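Local coordinates for protein putative conjugative transposon recombinase (PDB 3G13) that probably binds DNA and exchanges strands as a serine recombinase from a conjugative transposon, this chain being the recombinase's N-terminal resolvase domain, at residues Asn69-Gly74 with Arg104-Tyr109; Ala9-Val14 with Glu62-Met67; Ser27-Tyr32 with Ala45-Asp50. All blocks are in the same frame, centred on the assembly; numbering follows the deposited sequence.

Contact 1. Residues Asn69-Gly74 with Arg104-Tyr109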
loop_
_atom_site.group_PDB
_atom_site.type_symbol
_atom_site.label_atom_id
_atom_site.label_comp_id
_atom_site.label_asym_id
_atom_site.label_seq_id
_atom_site.Cartn_x
_atom_site.Cartn_y
_atom_site.Cartn_z
ATOM N N ASN A 69 3.369 -19.328 -16.014
ATOM C CA ASN A 69 4.170 -20.511 -16.453
ATOM C C ASN A 69 5.192 -20.175 -17.545
ATOM O O ASN A 69 6.298 -20.690 -17.543
ATOM C CB ASN A 69 3.279 -21.674 -16.957
ATOM C CG ASN A 69 2.262 -22.166 -15.917
ATOM O OD1 ASN A 69 1.150 -22.596 -16.286
ATOM N ND2 ASN A 69 2.623 -22.124 -14.633
ATOM N N ASP A 70 4.819 -19.315 -18.488
ATOM C CA ASP A 70 5.763 -18.872 -19.523
ATOM C C ASP A 70 6.900 -18.037 -18.939
ATOM O O ASP A 70 8.040 -18.099 -19.435
ATOM C CB ASP A 70 5.036 -18.102 -20.626
ATOM C CG ASP A 70 4.099 -19.002 -21.434
ATOM O OD1 ASP A 70 4.194 -20.237 -21.286
ATOM O OD2 ASP A 70 3.264 -18.481 -22.195
ATOM N N CYS A 71 6.577 -17.250 -17.904
ATOM C CA CYS A 71 7.608 -16.525 -17.135
ATOM C C CYS A 71 8.563 -17.503 -16.446
ATOM O O CYS A 71 9.767 -17.312 -16.512
ATOM C CB CYS A 71 6.996 -15.559 -16.095
ATOM S SG CYS A 71 6.235 -14.055 -16.780
HETATM N N MSE A 72 8.025 -18.548 -15.796
HETATM C CA MSE A 72 8.868 -19.550 -15.127
HETATM C C MSE A 72 9.743 -20.337 -16.126
HETATM O O MSE A 72 10.836 -20.809 -15.775
HETATM C CB MSE A 72 8.035 -20.468 -14.221
HETATM C CG MSE A 72 7.325 -19.743 -13.046
HETATM SE SE MSE A 72 8.522 -18.571 -11.960
HETATM C CE MSE A 72 8.102 -16.807 -12.760
ATOM N N ASN A 73 9.284 -20.412 -17.380
ATOM C CA ASN A 73 10.028 -21.068 -18.473
ATOM C C ASN A 73 11.011 -20.168 -19.246
ATOM O O ASN A 73 11.663 -20.630 -20.181
ATOM C CB ASN A 73 9.037 -21.707 -19.459
ATOM C CG ASN A 73 8.219 -22.839 -18.831
ATOM O OD1 ASN A 73 8.584 -23.385 -17.787
ATOM N ND2 ASN A 73 7.117 -23.204 -19.479
ATOM N N GLY A 74 11.119 -18.890 -18.871
ATOM C CA GLY A 74 12.108 -18.003 -19.489
ATOM C C GLY A 74 11.684 -17.354 -20.800
ATOM O O GLY A 74 12.523 -16.846 -21.554
ATOM N N ARG A 104 13.252 -13.725 -10.627
ATOM C CA ARG A 104 13.724 -14.212 -11.922
ATOM C C ARG A 104 14.127 -13.085 -12.887
ATOM O O ARG A 104 14.359 -13.334 -14.077
ATOM C CB ARG A 104 12.703 -15.172 -12.536
ATOM C CG ARG A 104 12.933 -16.601 -12.018
ATOM C CD ARG A 104 11.664 -17.217 -11.540
ATOM N NE ARG A 104 11.812 -18.625 -11.117
ATOM C CZ ARG A 104 12.122 -19.654 -11.923
ATOM N NH1 ARG A 104 12.359 -19.473 -13.228
ATOM N NH2 ARG A 104 12.189 -20.883 -11.413
ATOM N N ASN A 105 14.263 -11.874 -12.333
ATOM C CA ASN A 105 14.682 -10.656 -13.072
ATOM C C ASN A 105 13.696 -10.307 -14.190
ATOM O O ASN A 105 14.100 -9.849 -15.278
ATOM C CB ASN A 105 16.102 -10.790 -13.652
ATOM C CG ASN A 105 17.141 -11.117 -12.598
ATOM O OD1 ASN A 105 17.334 -10.361 -11.640
ATOM N ND2 ASN A 105 17.826 -12.254 -12.772
ATOM N N ILE A 106 12.414 -10.567 -13.915
ATOM C CA ILE A 106 11.311 -10.241 -14.815
ATOM C C ILE A 106 10.562 -9.063 -14.218
ATOM O O ILE A 106 10.096 -9.082 -13.065
ATOM C CB ILE A 106 10.335 -11.431 -15.043
ATOM C CG1 ILE A 106 11.095 -12.673 -15.556
ATOM C CG2 ILE A 106 9.171 -11.004 -15.980
ATOM C CD1 ILE A 106 10.296 -14.022 -15.470
ATOM N N ALA A 107 10.481 -8.026 -15.023
ATOM C CA ALA A 107 9.851 -6.795 -14.634
ATOM C C ALA A 107 8.373 -6.811 -15.005
ATOM O O ALA A 107 7.979 -7.366 -16.033
ATOM C CB ALA A 107 10.555 -5.637 -15.391
ATOM N N VAL A 108 7.562 -6.183 -14.171
ATOM C CA VAL A 108 6.233 -5.792 -14.579
ATOM C C VAL A 108 6.236 -4.283 -14.761
ATOM O O VAL A 108 6.861 -3.548 -13.978
ATOM C CB VAL A 108 5.147 -6.211 -13.535
ATOM C CG1 VAL A 108 3.725 -5.708 -13.974
ATOM C CG2 VAL A 108 5.182 -7.686 -13.344
ATOM N N TYR A 109 5.609 -3.825 -15.842
ATOM C CA TYR A 109 5.415 -2.402 -16.013
ATOM C C TYR A 109 3.921 -2.081 -15.892
ATOM O O TYR A 109 3.139 -2.432 -16.778
ATOM C CB TYR A 109 6.012 -1.838 -17.344
ATOM C CG TYR A 109 6.033 -0.314 -17.272
ATOM C CD1 TYR A 109 7.148 0.345 -16.781
ATOM C CD2 TYR A 109 4.926 0.448 -17.638
ATOM C CE1 TYR A 109 7.168 1.709 -16.643
ATOM C CE2 TYR A 109 4.924 1.843 -17.492
ATOM C CZ TYR A 109 6.052 2.458 -16.999
ATOM O OH TYR A 109 6.095 3.822 -16.846
HETATM O O HOH W 1 12.593 -17.740 -15.594
#
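Cys71 and Ile106 make the close, buried half of this contact. The CD1 methyl of Ile106 sits 3.7 Å from Cys71 CB and 3.5 Å from Cys71 O, so it rests on the last turn of helix 62-72. With CG1 anti to the carbonyl carbon (chi1 -55°) and the chain extended beyond it (chi2 165°), the tip of Ile106 reaches the helix. Leu101 of helix 91-102 also touches Ile106.

The outer half is more polar and water-bridged, and Arg104 forms its solvent side. Here selenomethionine Met72 and Arg104 cross at about a right angle. The Met72 chain is bent at chi2 and chi3. This puts its selenium over one face of the guanidinium, towards the rim, with SE 3.4 Å from Arg104 NE. Arg104 NH1 lies 3.3 Å from Met72 O. A water bridges the two segments at the guanidinium edge, in its plane. It accepts from Arg104 NH1 (2.9 Å) and donates to Cys71 O (3.0 Å). Cys71 O is thus gripped twice, since Gly74 N also bonds to it at 3.1 Å.

That last bond belongs to a Schellman motif with Gly74 at positive phi. Asn105 is the C-prime residue of a second one, ending helix 91-102. Two capped helix ends therefore meet just before strand 107-110 in the alpha/beta fold of the resolvase domain.

Contact 2. Residues Ala9-Val14 with Glu62-Met67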
loop_
_atom_site.group_PDB
_atom_site.type_symbol
_atom_site.label_atom_id
_atom_site.label_comp_id
_atom_site.label_asym_id
_atom_site.label_seq_id
_atom_site.Cartn_x
_atom_site.Cartn_y
_atom_site.Cartn_z
ATOM N N ALA A 9 5.828 -9.198 -22.940
ATOM C CA ALA A 9 4.420 -9.630 -22.977
ATOM C C ALA A 9 3.470 -8.517 -22.510
ATOM O O ALA A 9 3.918 -7.489 -21.954
ATOM C CB ALA A 9 4.249 -10.873 -22.084
ATOM N N ALA A 10 2.162 -8.727 -22.700
ATOM C CA ALA A 10 1.139 -7.859 -22.092
ATOM C C ALA A 10 0.130 -8.736 -21.420
ATOM O O ALA A 10 -0.219 -9.785 -21.959
ATOM C CB ALA A 10 0.446 -6.966 -23.132
ATOM N N TYR A 11 -0.311 -8.308 -20.236
ATOM C CA TYR A 11 -1.463 -8.922 -19.578
ATOM C C TYR A 11 -2.702 -8.034 -19.577
ATOM O O TYR A 11 -2.656 -6.891 -19.116
ATOM C CB TYR A 11 -1.139 -9.406 -18.154
ATOM C CG TYR A 11 -2.362 -10.109 -17.610
ATOM C CD1 TYR A 11 -2.680 -11.410 -18.035
ATOM C CD2 TYR A 11 -3.260 -9.442 -16.763
ATOM C CE1 TYR A 11 -3.823 -12.041 -17.618
ATOM C CE2 TYR A 11 -4.411 -10.085 -16.311
ATOM C CZ TYR A 11 -4.682 -11.398 -16.759
ATOM O OH TYR A 11 -5.804 -12.067 -16.345
ATOM N N CYS A 12 -3.816 -8.569 -20.085
ATOM C CA CYS A 12 -5.045 -7.794 -20.278
ATOM C C CYS A 12 -6.234 -8.349 -19.501
ATOM O O CYS A 12 -6.414 -9.579 -19.407
ATOM C CB CYS A 12 -5.447 -7.738 -21.765
ATOM S SG CYS A 12 -4.111 -7.356 -22.932
ATOM N N ARG A 13 -7.043 -7.440 -18.961
ATOM C CA ARG A 13 -8.365 -7.781 -18.470
ATOM C C ARG A 13 -9.351 -7.325 -19.538
ATOM O O ARG A 13 -9.317 -6.155 -19.945
ATOM C CB ARG A 13 -8.668 -7.108 -17.133
ATOM C CG ARG A 13 -10.010 -7.520 -16.553
ATOM C CD ARG A 13 -10.210 -6.921 -15.165
ATOM N NE ARG A 13 -10.424 -5.477 -15.250
ATOM C CZ ARG A 13 -10.236 -4.632 -14.253
ATOM N NH1 ARG A 13 -9.820 -5.061 -13.062
ATOM N NH2 ARG A 13 -10.469 -3.349 -14.456
ATOM N N VAL A 14 -10.194 -8.256 -20.008
ATOM C CA VAL A 14 -11.152 -7.992 -21.101
ATOM C C VAL A 14 -12.529 -7.678 -20.531
ATOM O O VAL A 14 -13.055 -8.446 -19.716
ATOM C CB VAL A 14 -11.288 -9.192 -22.106
ATOM C CG1 VAL A 14 -12.413 -8.924 -23.140
ATOM C CG2 VAL A 14 -9.986 -9.429 -22.819
ATOM N N GLU A 62 -7.173 -18.148 -16.009
ATOM C CA GLU A 62 -6.440 -19.143 -16.786
ATOM C C GLU A 62 -5.277 -18.589 -17.624
ATOM O O GLU A 62 -4.180 -19.159 -17.605
ATOM C CB GLU A 62 -7.400 -19.990 -17.632
ATOM C CG GLU A 62 -8.446 -20.687 -16.777
ATOM C CD GLU A 62 -8.867 -22.039 -17.329
ATOM O OE1 GLU A 62 -8.465 -22.375 -18.482
ATOM O OE2 GLU A 62 -9.599 -22.762 -16.588
ATOM N N ASP A 63 -5.504 -17.485 -18.341
ATOM C CA ASP A 63 -4.425 -16.922 -19.163
ATOM C C ASP A 63 -3.353 -16.207 -18.319
ATOM O O ASP A 63 -2.178 -16.233 -18.666
ATOM C CB ASP A 63 -4.970 -16.001 -20.238
ATOM C CG ASP A 63 -4.468 -16.368 -21.633
ATOM O OD1 ASP A 63 -4.302 -15.461 -22.458
ATOM O OD2 ASP A 63 -4.259 -17.568 -21.909
ATOM N N PHE A 64 -3.761 -15.602 -17.203
ATOM C CA PHE A 64 -2.788 -15.095 -16.231
ATOM C C PHE A 64 -1.858 -16.224 -15.808
ATOM O O PHE A 64 -0.638 -16.065 -15.771
ATOM C CB PHE A 64 -3.464 -14.511 -14.982
ATOM C CG PHE A 64 -2.479 -13.869 -14.025
ATOM C CD1 PHE A 64 -2.079 -12.540 -14.219
ATOM C CD2 PHE A 64 -1.927 -14.602 -12.973
ATOM C CE1 PHE A 64 -1.164 -11.928 -13.367
ATOM C CE2 PHE A 64 -0.996 -14.006 -12.102
ATOM C CZ PHE A 64 -0.614 -12.666 -12.297
ATOM N N GLN A 65 -2.436 -17.386 -15.487
ATOM C CA GLN A 65 -1.618 -18.524 -15.068
ATOM C C GLN A 65 -0.726 -19.042 -16.189
ATOM O O GLN A 65 0.392 -19.471 -15.926
ATOM C CB GLN A 65 -2.475 -19.664 -14.491
ATOM C CG GLN A 65 -3.057 -19.368 -13.119
ATOM C CD GLN A 65 -1.987 -19.030 -12.072
ATOM O OE1 GLN A 65 -1.010 -19.772 -11.903
ATOM N NE2 GLN A 65 -2.172 -17.899 -11.372
ATOM N N ARG A 66 -1.224 -19.024 -17.428
ATOM C CA ARG A 66 -0.394 -19.429 -18.582
ATOM C C ARG A 66 0.796 -18.461 -18.676
ATOM O O ARG A 66 1.921 -18.889 -18.836
ATOM C CB ARG A 66 -1.221 -19.450 -19.872
ATOM C CG ARG A 66 -0.466 -19.847 -21.144
ATOM C CD ARG A 66 -1.394 -19.862 -22.354
ATOM N NE ARG A 66 -1.903 -18.540 -22.762
ATOM C CZ ARG A 66 -1.356 -17.754 -23.688
ATOM N NH1 ARG A 66 -0.247 -18.109 -24.333
ATOM N NH2 ARG A 66 -1.925 -16.592 -23.975
HETATM N N MSE A 67 0.533 -17.165 -18.505
HETATM C CA MSE A 67 1.601 -16.185 -18.472
HETATM C C MSE A 67 2.659 -16.432 -17.388
HETATM O O MSE A 67 3.872 -16.385 -17.663
HETATM C CB MSE A 67 1.035 -14.796 -18.313
HETATM C CG MSE A 67 1.978 -13.774 -18.877
HETATM SE SE MSE A 67 1.381 -12.047 -18.304
HETATM C CE MSE A 67 2.498 -12.465 -16.662
#
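Tyr11 OH and Phe64 N both hydrogen-bond to one carboxylate oxygen, OD2 of Asp50 in strand 42-51, the neighbour of strand 6-14. This shared anchor holds the tyrosine hydroxyl at the start of helix 62-72. The two rings form a T-shaped pair. The edge of Phe64 points at the face of Tyr11, with centroids 5.2 Å apart and planes at 89°. Phe64 CD1 sits over the centre of the Tyr11 ring. The tyrosine also lies close to the helix backbone, with CE1 3.5 Å from Phe64 CA. Tyr11 has CG anti to the backbone N (chi1 -176°), which carries the ring across to the helix. Selenomethionine Met67 makes an oblique Met-aromatic contact near the ring base, its SE 3.7 Å from Tyr11 CB.

Beside this core, Arg66 NE meets Asp63 OD2 at 2.7 Å and Arg66 NH2 meets Asp63 OD1 at 3.0 Å, a side-on salt bridge within the helix. Asp63 OD1 also takes the backbone N of Ala49.

This is buried helix-on-sheet packing of the resolvase domain's alpha/beta fold. Segment 62-67 runs nearly antiparallel to segment 9-14 (169°), their axes 9.4 Å apart at closest approach. Tyr48 of strand 42-51 and Val79 of strand 78-81 border Tyr11 and Met67, while Phe87 and Tyr97 pack edge-to-face with Phe64.

Contact 3. Residues Ser27-Tyr32 with Ala45-Asp50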
loop_
_atom_site.group_PDB
_atom_site.type_symbol
_atom_site.label_atom_id
_atom_site.label_comp_id
_atom_site.label_asym_id
_atom_site.label_seq_id
_atom_site.Cartn_x
_atom_site.Cartn_y
_atom_site.Cartn_z
ATOM N N SER A 27 -9.308 -4.688 -29.408
ATOM C CA SER A 27 -8.661 -3.368 -29.257
ATOM C C SER A 27 -7.348 -3.449 -28.469
ATOM O O SER A 27 -6.369 -2.811 -28.830
ATOM C CB SER A 27 -9.583 -2.348 -28.586
ATOM O OG SER A 27 -10.702 -2.066 -29.409
ATOM N N GLN A 28 -7.341 -4.217 -27.380
ATOM C CA GLN A 28 -6.137 -4.402 -26.591
ATOM C C GLN A 28 -5.052 -5.204 -27.292
ATOM O O GLN A 28 -3.883 -4.876 -27.193
ATOM C CB GLN A 28 -6.470 -5.016 -25.227
ATOM C CG GLN A 28 -7.256 -4.053 -24.355
ATOM C CD GLN A 28 -7.437 -4.585 -22.935
ATOM O OE1 GLN A 28 -6.529 -4.486 -22.110
ATOM N NE2 GLN A 28 -8.611 -5.145 -22.652
ATOM N N VAL A 29 -5.442 -6.261 -27.998
ATOM C CA VAL A 29 -4.500 -6.961 -28.839
ATOM C C VAL A 29 -3.822 -6.012 -29.847
ATOM O O VAL A 29 -2.580 -6.032 -29.987
ATOM C CB VAL A 29 -5.135 -8.212 -29.532
ATOM C CG1 VAL A 29 -4.191 -8.789 -30.601
ATOM C CG2 VAL A 29 -5.430 -9.301 -28.451
ATOM N N GLN A 30 -4.608 -5.187 -30.540
ATOM C CA GLN A 30 -3.977 -4.258 -31.493
ATOM C C GLN A 30 -3.103 -3.204 -30.794
ATOM O O GLN A 30 -2.029 -2.897 -31.272
ATOM C CB GLN A 30 -5.010 -3.536 -32.376
ATOM C CG GLN A 30 -5.871 -4.460 -33.226
ATOM C CD GLN A 30 -6.671 -3.668 -34.237
ATOM O OE1 GLN A 30 -6.253 -2.584 -34.654
ATOM N NE2 GLN A 30 -7.812 -4.191 -34.633
ATOM N N TYR A 31 -3.584 -2.657 -29.674
ATOM C CA TYR A 31 -2.833 -1.642 -28.956
ATOM C C TYR A 31 -1.442 -2.168 -28.578
ATOM O O TYR A 31 -0.430 -1.542 -28.919
ATOM C CB TYR A 31 -3.571 -1.151 -27.691
ATOM C CG TYR A 31 -2.664 -0.268 -26.876
ATOM C CD1 TYR A 31 -2.411 1.042 -27.270
ATOM C CD2 TYR A 31 -2.007 -0.759 -25.746
ATOM C CE1 TYR A 31 -1.512 1.849 -26.543
ATOM C CE2 TYR A 31 -1.133 0.035 -25.020
ATOM C CZ TYR A 31 -0.899 1.328 -25.412
ATOM O OH TYR A 31 -0.029 2.126 -24.690
ATOM N N TYR A 32 -1.392 -3.300 -27.875
ATOM C CA TYR A 32 -0.105 -3.845 -27.411
ATOM C C TYR A 32 0.788 -4.336 -28.524
ATOM O O TYR A 32 1.985 -4.186 -28.441
ATOM C CB TYR A 32 -0.306 -4.948 -26.375
ATOM C CG TYR A 32 -0.744 -4.400 -25.037
ATOM C CD1 TYR A 32 0.140 -3.643 -24.250
ATOM C CD2 TYR A 32 -2.049 -4.638 -24.556
ATOM C CE1 TYR A 32 -0.277 -3.139 -22.989
ATOM C CE2 TYR A 32 -2.467 -4.156 -23.321
ATOM C CZ TYR A 32 -1.581 -3.404 -22.533
ATOM O OH TYR A 32 -2.021 -2.934 -21.306
ATOM N N ALA A 45 6.482 -11.419 -26.964
ATOM C CA ALA A 45 6.362 -12.804 -26.501
ATOM C C ALA A 45 4.928 -13.228 -26.801
ATOM O O ALA A 45 4.703 -14.043 -27.696
ATOM C CB ALA A 45 6.694 -12.919 -25.005
ATOM N N ASP A 46 3.950 -12.613 -26.122
ATOM C CA ASP A 46 2.573 -12.958 -26.347
ATOM C C ASP A 46 1.679 -11.940 -25.666
ATOM O O ASP A 46 2.137 -11.066 -24.903
ATOM C CB ASP A 46 2.286 -14.423 -25.888
ATOM C CG ASP A 46 1.068 -15.048 -26.595
ATOM O OD1 ASP A 46 0.414 -14.375 -27.437
ATOM O OD2 ASP A 46 0.718 -16.184 -26.229
ATOM N N ILE A 47 0.408 -12.014 -25.997
ATOM C CA ILE A 47 -0.603 -11.224 -25.350
ATOM C C ILE A 47 -1.520 -12.198 -24.599
ATOM O O ILE A 47 -2.003 -13.183 -25.165
ATOM C CB ILE A 47 -1.327 -10.305 -26.349
ATOM C CG1 ILE A 47 -0.307 -9.283 -26.912
ATOM C CG2 ILE A 47 -2.579 -9.619 -25.679
ATOM C CD1 ILE A 47 -0.790 -8.436 -28.017
ATOM N N TYR A 48 -1.676 -11.935 -23.307
ATOM C CA TYR A 48 -2.414 -12.798 -22.400
ATOM C C TYR A 48 -3.612 -12.013 -21.932
ATOM O O TYR A 48 -3.506 -10.820 -21.674
ATOM C CB TYR A 48 -1.541 -13.191 -21.228
ATOM C CG TYR A 48 -0.270 -13.920 -21.613
ATOM C CD1 TYR A 48 -0.205 -15.319 -21.561
ATOM C CD2 TYR A 48 0.871 -13.217 -22.018
ATOM C CE1 TYR A 48 0.956 -16.006 -21.897
ATOM C CE2 TYR A 48 2.057 -13.898 -22.381
ATOM C CZ TYR A 48 2.085 -15.294 -22.319
ATOM O OH TYR A 48 3.232 -15.989 -22.652
ATOM N N ALA A 49 -4.766 -12.675 -21.823
ATOM C CA ALA A 49 -6.009 -11.973 -21.560
ATOM C C ALA A 49 -7.063 -12.872 -20.917
ATOM O O ALA A 49 -7.316 -13.993 -21.386
ATOM C CB ALA A 49 -6.552 -11.368 -22.832
ATOM N N ASP A 50 -7.651 -12.383 -19.828
ATOM C CA ASP A 50 -8.826 -13.020 -19.231
ATOM C C ASP A 50 -9.963 -12.046 -19.192
ATOM O O ASP A 50 -9.753 -10.844 -19.017
ATOM C CB ASP A 50 -8.559 -13.506 -17.806
ATOM C CG ASP A 50 -7.517 -14.587 -17.747
ATOM O OD1 ASP A 50 -7.734 -15.703 -18.263
ATOM O OD2 ASP A 50 -6.465 -14.319 -17.150
#
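This is an apolar helix-on-strand contact at the margin of the sheet, where Val29 and Tyr32 of helix 25-37 meet Ile47 of strand 42-51. That strand is outermost within the chain. Ile47 does the work from the strand side, reaching in with two branches. Its CG2 methyl meets Val29 CG2 at 4.0 Å, and the two side chains cross at a slant. Its CD1 methyl goes further, to 3.9 Å from Tyr32 CB and 3.6 Å from Val29 O. The tip of Ile47 thus lies between two residues about one helical turn apart. Val29 O itself accepts a hydrogen bond from Thr33 OG1.

Strand 6-14, helix 25-37 and strand 42-51 form a beta-alpha-beta unit, and this contact joins its helix to its second strand. Strands 6-14 and 42-51 are parallel neighbours in the sheet.

Tyr32 offers Ile47 only its CB. CG stands anti to the carbonyl carbon (chi1 -73°), and the ring leads away to Ala10 and Cys12 of strand 6-14. Its hydroxyl bonds to Glu111. Tyr31 CD2 lies over the centre of one Tyr32 ring face, 3.8 Å above the plane. On the strand, Asp46 OD1 accepts from Ile47 N at 2.8 Å, with a bent angle of 144°. Asp46 OD2 forms a salt bridge with Arg66 of helix 62-72.

In the fold
From the N terminus, strand 6-14 comes first and supplies one side of contact 2. The chain then forms helix 25-37 and strand 42-51, and contact 3 closes this short loop. Helix 62-72 follows and packs on strand 6-14, closing the longer loop of contact 2 around contact 3. Contact 1 opens at the end of the same helix and closes in the turn between helix 91-102 and strand 107-110, so it follows in series. Contacts 2 and 3 have centres about 8 Å apart. Tyr48 links contact 3 to contact 1 through its hydroxyl and Asp70. Contacts 2 and 3 tie helices 62-72 and 25-37 to one sheet, and contact 1 adds the turn leading into its strand 107-110.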